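PDB 6G43: putative major capsid protein from Cafeteriavirus-dependent mavirus, which probably builds the icosahedral shell of the virophage as a trimeric capsomer, each subunit carrying two jelly-roll domains. Local coordinates for residues 63-68 and 270-275; 218-223 and 284-289. All coordinates share one frame; numbering follows the deposited sequence.

Contact 1 of 2, residues 63-68 and 270-275; sequences QPLGNL and VQNWVA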
loop_
_atom_site.group_PDB
_atom_site.type_symbol
_atom_site.label_atom_id
_atom_site.label_comp_id
_atom_site.label_asym_id
_atom_site.label_seq_id
_atom_site.Cartn_x
_atom_site.Cartn_y
_atom_site.Cartn_z
ATOM N N GLN A 63 -29.268 21.053 18.730
ATOM C CA GLN A 63 -30.176 19.912 18.618
ATOM C C GLN A 63 -29.943 18.893 19.735
ATOM O O GLN A 63 -28.965 18.145 19.691
ATOM C CB GLN A 63 -30.017 19.231 17.250
ATOM C CG GLN A 63 -30.986 18.077 16.988
ATOM C CD GLN A 63 -32.445 18.506 17.074
ATOM O OE1 GLN A 63 -32.942 19.213 16.197
ATOM N NE2 GLN A 63 -33.135 18.088 18.136
ATOM N N PRO A 64 -30.847 18.859 20.739
ATOM C CA PRO A 64 -30.872 17.766 21.710
ATOM C C PRO A 64 -31.039 16.400 21.040
ATOM O O PRO A 64 -31.790 16.273 20.069
ATOM C CB PRO A 64 -32.098 18.093 22.567
ATOM C CG PRO A 64 -32.200 19.577 22.511
ATOM C CD PRO A 64 -31.779 19.941 21.114
ATOM N N LEU A 65 -30.330 15.398 21.557
ATOM C CA LEU A 65 -30.349 14.050 20.996
ATOM C C LEU A 65 -30.263 13.023 22.121
ATOM O O LEU A 65 -29.264 12.965 22.843
ATOM C CB LEU A 65 -29.176 13.857 20.028
ATOM C CG LEU A 65 -29.192 14.651 18.717
ATOM C CD1 LEU A 65 -27.858 14.514 17.995
ATOM C CD2 LEU A 65 -30.332 14.206 17.811
ATOM N N GLY A 66 -31.313 12.219 22.265
ATOM C CA GLY A 66 -31.312 11.105 23.211
ATOM C C GLY A 66 -30.491 9.930 22.710
ATOM O O GLY A 66 -30.030 9.923 21.564
ATOM N N ASN A 67 -30.301 8.945 23.586
ATOM C CA ASN A 67 -29.625 7.682 23.257
ATOM C C ASN A 67 -28.197 7.911 22.724
ATOM O O ASN A 67 -27.480 8.744 23.285
ATOM C CB ASN A 67 -30.499 6.836 22.322
ATOM C CG ASN A 67 -31.830 6.477 22.947
ATOM O OD1 ASN A 67 -32.876 6.978 22.543
ATOM N ND2 ASN A 67 -31.794 5.610 23.951
ATOM N N LEU A 68 -27.786 7.222 21.653
ATOM C CA LEU A 68 -26.404 7.294 21.178
ATOM C C LEU A 68 -26.267 8.199 19.964
ATOM O O LEU A 68 -27.084 8.141 19.047
ATOM C CB LEU A 68 -25.868 5.900 20.848
ATOM C CG LEU A 68 -25.910 4.873 21.986
ATOM C CD1 LEU A 68 -25.182 3.606 21.566
ATOM C CD2 LEU A 68 -25.313 5.430 23.273
ATOM N N VAL A 270 -25.328 13.689 11.468
ATOM C CA VAL A 270 -25.085 12.836 12.636
ATOM C C VAL A 270 -25.786 11.489 12.477
ATOM O O VAL A 270 -26.748 11.375 11.719
ATOM C CB VAL A 270 -25.585 13.501 13.944
ATOM C CG1 VAL A 270 -24.922 14.856 14.151
ATOM C CG2 VAL A 270 -27.104 13.654 13.951
ATOM N N GLN A 271 -25.292 10.481 13.197
ATOM C CA GLN A 271 -26.000 9.215 13.400
ATOM C C GLN A 271 -26.607 9.237 14.793
ATOM O O GLN A 271 -25.918 9.586 15.748
ATOM C CB GLN A 271 -25.036 8.034 13.318
ATOM C CG GLN A 271 -24.461 7.774 11.944
ATOM C CD GLN A 271 -23.507 6.594 11.943
ATOM O OE1 GLN A 271 -22.384 6.698 12.436
ATOM N NE2 GLN A 271 -23.945 5.465 11.391
ATOM N N ASN A 272 -27.880 8.860 14.913
ATOM C CA ASN A 272 -28.545 8.750 16.218
ATOM C C ASN A 272 -29.347 7.457 16.304
ATOM O O ASN A 272 -30.249 7.239 15.498
ATOM C CB ASN A 272 -29.462 9.949 16.472
ATOM C CG ASN A 272 -30.001 9.976 17.893
ATOM O OD1 ASN A 272 -31.167 9.665 18.132
ATOM N ND2 ASN A 272 -29.147 10.333 18.846
ATOM N N TRP A 273 -29.031 6.619 17.292
ATOM C CA TRP A 273 -29.655 5.300 17.430
ATOM C C TRP A 273 -29.747 4.833 18.882
ATOM O O TRP A 273 -28.992 5.293 19.742
ATOM C CB TRP A 273 -28.896 4.267 16.583
ATOM C CG TRP A 273 -27.545 3.844 17.112
ATOM C CD1 TRP A 273 -27.257 2.701 17.801
ATOM C CD2 TRP A 273 -26.305 4.548 16.967
ATOM N NE1 TRP A 273 -25.918 2.651 18.102
ATOM C CE2 TRP A 273 -25.308 3.772 17.604
ATOM C CE3 TRP A 273 -25.938 5.759 16.366
ATOM C CZ2 TRP A 273 -23.967 4.172 17.659
ATOM C CZ3 TRP A 273 -24.600 6.157 16.419
ATOM C CH2 TRP A 273 -23.633 5.363 17.062
ATOM N N VAL A 274 -30.683 3.916 19.130
ATOM C CA VAL A 274 -30.881 3.311 20.444
ATOM C C VAL A 274 -29.851 2.204 20.646
ATOM O O VAL A 274 -29.662 1.362 19.768
ATOM C CB VAL A 274 -32.300 2.708 20.575
ATOM C CG1 VAL A 274 -32.485 2.019 21.926
ATOM C CG2 VAL A 274 -33.361 3.785 20.378
ATOM N N ALA A 275 -29.199 2.200 21.808
ATOM C CA ALA A 275 -28.215 1.176 22.138
ATOM C C ALA A 275 -28.899 -0.192 22.262
ATOM O O ALA A 275 -29.964 -0.289 22.880
ATOM C CB ALA A 275 -27.505 1.529 23.434
#
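The amide nitrogen ND2 of Asn272 gives one hydrogen to Gly66 O at 2.9 Å, in a nearly straight bond (166° at the hydrogen) that lies close to the amide plane and runs almost head-on to the Gly66 carbonyl. Thr69 OG1, just past the contact, also hydrogen-bonds to this nitrogen. Leu68 O lies near it as well, but the angle is too poor for a bond. Swinging CG of Asn272 anti to its backbone N (chi1 -171°) carries the amide across to segment 63-68, where ND2 also lies against Leu65 CB.

The backbones join at a single antiparallel hydrogen-bonded pair, Leu68 with Trp273. Leu68 N donates to Trp273 O and Trp273 N donates to Leu68 O, each at 3.0 Å, and Asn272 CA adds a CH···O contact to Leu68 O. The chain turns a corner at Asn67. Strand 68-84 pairs with strand 258-273 in an antiparallel sheet of the double jelly-roll capsid fold, and Leu65 and Asn67 make backbone hydrogen bonds to Leu225 and Asn224 of strand 222-235.

On the face shared by Leu68 and Trp273, Leu68 CB sits over the indole, 4.0 Å from the centroid of the six-membered ring and 15° off its normal, a CH-pi contact. The side chain runs on along the indole toward NE1, with CD1 3.7 Å from Trp273 NE1 and 3.6 Å from Ala275 CB. That NE1 hydrogen-bonds to Tyr21 OH of the second subunit, which also packs on Leu68. At the other end of the contact, Leu65 CD1 approaches Val270 CG2 at 4.2 Å.

Contact 2 of 2, residues 218-223 and 284-289; sequences DPVPFR and KTIIYN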
loop_
_atom_site.group_PDB
_atom_site.type_symbol
_atom_site.label_atom_id
_atom_site.label_comp_id
_atom_site.label_asym_id
_atom_site.label_seq_id
_atom_site.Cartn_x
_atom_site.Cartn_y
_atom_site.Cartn_z
ATOM N N ASP A 218 -13.545 3.276 13.833
ATOM C CA ASP A 218 -14.575 2.734 14.718
ATOM C C ASP A 218 -14.787 3.671 15.929
ATOM O O ASP A 218 -14.322 3.384 17.036
ATOM C CB ASP A 218 -14.177 1.308 15.145
ATOM C CG ASP A 218 -15.369 0.454 15.580
ATOM O OD1 ASP A 218 -16.531 0.927 15.565
ATOM O OD2 ASP A 218 -15.135 -0.719 15.940
ATOM N N PRO A 219 -15.486 4.805 15.714
ATOM C CA PRO A 219 -15.628 5.810 16.775
ATOM C C PRO A 219 -16.595 5.410 17.892
ATOM O O PRO A 219 -17.668 4.863 17.624
ATOM C CB PRO A 219 -16.151 7.042 16.026
ATOM C CG PRO A 219 -16.858 6.491 14.837
ATOM C CD PRO A 219 -16.096 5.259 14.447
ATOM N N VAL A 220 -16.202 5.698 19.131
ATOM C CA VAL A 220 -17.044 5.473 20.301
ATOM C C VAL A 220 -18.098 6.589 20.334
ATOM O O VAL A 220 -17.734 7.766 20.319
ATOM C CB VAL A 220 -16.217 5.500 21.602
ATOM C CG1 VAL A 220 -17.107 5.306 22.825
ATOM C CG2 VAL A 220 -15.136 4.430 21.567
ATOM N N PRO A 221 -19.397 6.228 20.367
ATOM C CA PRO A 221 -20.443 7.253 20.367
ATOM C C PRO A 221 -20.609 7.980 21.702
ATOM O O PRO A 221 -20.157 7.494 22.744
ATOM C CB PRO A 221 -21.710 6.458 20.037
ATOM C CG PRO A 221 -21.438 5.095 20.562
ATOM C CD PRO A 221 -19.970 4.867 20.350
ATOM N N PHE A 222 -21.246 9.149 21.640
ATOM C CA PHE A 222 -21.655 9.902 22.819
ATOM C C PHE A 222 -23.070 9.498 23.188
ATOM O O PHE A 222 -23.809 9.002 22.340
ATOM C CB PHE A 222 -21.588 11.399 22.539
ATOM C CG PHE A 222 -20.203 11.886 22.253
ATOM C CD1 PHE A 222 -19.322 12.145 23.294
ATOM C CD2 PHE A 222 -19.767 12.059 20.943
ATOM C CE1 PHE A 222 -18.032 12.580 23.037
ATOM C CE2 PHE A 222 -18.480 12.493 20.678
ATOM C CZ PHE A 222 -17.613 12.756 21.728
ATOM N N ARG A 223 -23.445 9.720 24.444
ATOM C CA ARG A 223 -24.754 9.284 24.946
ATOM C C ARG A 223 -25.554 10.394 25.624
ATOM O O ARG A 223 -25.011 11.191 26.391
ATOM C CB ARG A 223 -24.601 8.114 25.920
ATOM C CG ARG A 223 -23.639 8.391 27.057
ATOM C CD ARG A 223 -24.098 7.782 28.361
ATOM N NE ARG A 223 -23.092 8.058 29.380
ATOM C CZ ARG A 223 -22.787 7.271 30.407
ATOM N NH1 ARG A 223 -23.409 6.110 30.614
ATOM N NH2 ARG A 223 -21.834 7.658 31.243
ATOM N N LYS A 284 -21.135 3.498 33.982
ATOM C CA LYS A 284 -21.405 4.773 34.649
ATOM C C LYS A 284 -20.592 5.925 34.067
ATOM O O LYS A 284 -21.132 7.005 33.826
ATOM C CB LYS A 284 -21.115 4.666 36.149
ATOM C CG LYS A 284 -22.040 3.730 36.913
ATOM C CD LYS A 284 -21.767 3.801 38.409
ATOM C CE LYS A 284 -22.583 2.781 39.190
ATOM N NZ LYS A 284 -24.045 2.892 38.933
ATOM N N THR A 285 -19.302 5.681 33.839
ATOM C CA THR A 285 -18.378 6.691 33.332
ATOM C C THR A 285 -17.667 6.175 32.082
ATOM O O THR A 285 -16.953 5.171 32.139
ATOM C CB THR A 285 -17.336 7.068 34.399
ATOM O OG1 THR A 285 -18.001 7.342 35.638
ATOM C CG2 THR A 285 -16.541 8.301 33.974
ATOM N N ILE A 286 -17.877 6.867 30.962
ATOM C CA ILE A 286 -17.224 6.553 29.688
ATOM C C ILE A 286 -16.106 7.565 29.457
ATOM O O ILE A 286 -16.286 8.758 29.704
ATOM C CB ILE A 286 -18.218 6.603 28.503
ATOM C CG1 ILE A 286 -19.399 5.654 28.744
ATOM C CG2 ILE A 286 -17.523 6.232 27.192
ATOM C CD1 ILE A 286 -20.563 5.873 27.800
ATOM N N ILE A 287 -14.965 7.076 28.971
ATOM C CA ILE A 287 -13.783 7.899 28.702
ATOM C C ILE A 287 -13.593 8.055 27.188
ATOM O O ILE A 287 -13.849 7.122 26.421
ATOM C CB ILE A 287 -12.516 7.291 29.350
ATOM C CG1 ILE A 287 -12.730 7.098 30.863
ATOM C CG2 ILE A 287 -11.300 8.179 29.098
ATOM C CD1 ILE A 287 -11.652 6.301 31.569
ATOM N N TYR A 288 -13.142 9.241 26.776
ATOM C CA TYR A 288 -12.882 9.562 25.370
ATOM C C TYR A 288 -11.502 10.198 25.234
ATOM O O TYR A 288 -11.141 11.071 26.023
ATOM C CB TYR A 288 -13.934 10.537 24.835
ATOM C CG TYR A 288 -15.350 10.014 24.884
ATOM C CD1 TYR A 288 -16.105 10.106 26.051
ATOM C CD2 TYR A 288 -15.945 9.432 23.762
ATOM C CE1 TYR A 288 -17.405 9.629 26.103
ATOM C CE2 TYR A 288 -17.250 8.952 23.808
ATOM C CZ TYR A 288 -17.973 9.054 24.983
ATOM O OH TYR A 288 -19.263 8.584 25.051
ATOM N N ASN A 289 -10.739 9.754 24.235
ATOM C CA ASN A 289 -9.445 10.344 23.909
ATOM C C ASN A 289 -9.693 11.625 23.110
ATOM O O ASN A 289 -10.196 11.568 21.986
ATOM C CB ASN A 289 -8.597 9.350 23.102
ATOM C CG ASN A 289 -7.135 9.771 22.983
ATOM O OD1 ASN A 289 -6.775 10.932 23.197
ATOM N ND2 ASN A 289 -6.281 8.815 22.637
HETATM O O HOH W 1 -21.108 10.250 26.176
#
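Tyr288, with CG anti to its carbonyl carbon (chi1 -61°), and Phe222, with the same first torsion (chi1 -64°), bring their rings together as an offset stack, centroids 4.6 Å apart and planes inclined by only 18°. Phe222 CE1 lies over the centre of the tyrosine ring, and CD1 is over the CZ end. The stack sits where two antiparallel sheets of the double jelly-roll fold meet: strand 222-235 belongs to the larger, and strand 285-305 pairs with strand 464-483 in the other.

The backbone of 218-223 approaches the edge of the Tyr288 ring, Val220 O and Pro221 O both lying near its plane. Tyr288 OH donates to Pro221 O at 2.7 Å, tilted from the carbonyl plane, and accepts from a water that in turn takes the hydrogen of Arg223 N. Two bonds therefore hold the hydroxyl and tie it, one directly and one through the water, to the backbone of 221-223. Val220 CG1 packs on Tyr288 CE2 at 3.8 Å, while Trp23 of the second subunit packs on Val220 and Pro221.

The Arg223 guanidinium settles with one face on Ile286, whose CD1 lies above the centre, 3.7 Å from both NE and CZ. The charged group is well supplied with acceptors: NH1 bonds to Pro283 O, and NH2 to Ser482 O as well as to Lys284 O. In this last bond, 2.8 Å long, the Lys284 oxygen lies close to the guanidinium plane, but NH2 stands above the Lys284 carbonyl plane, away from its lone pairs.

How the contacts relate
Contacts 1 and 2 have centres 13 Å apart on the same side of the chain's centre, and their segments alternate in sequence: 63-68, 218-223, 270-275, 284-289. Strands 58-66 and 222-235 are neighbours in the larger antiparallel sheet, to which strand 258-273 of contact 1 also belongs; the next strand, 285-305, enters the five-stranded sheet. Contact 1 is thus within one sheet, whereas contact 2 bridges two. They touch directly, Trp273 CH2 meeting Pro221 CB at 3.7 Å and Leu68 CD2 meeting Arg223 CB at 3.8 Å. Both also reach the second subunit, so this joined packing adjoins an interface of the three-chain assembly.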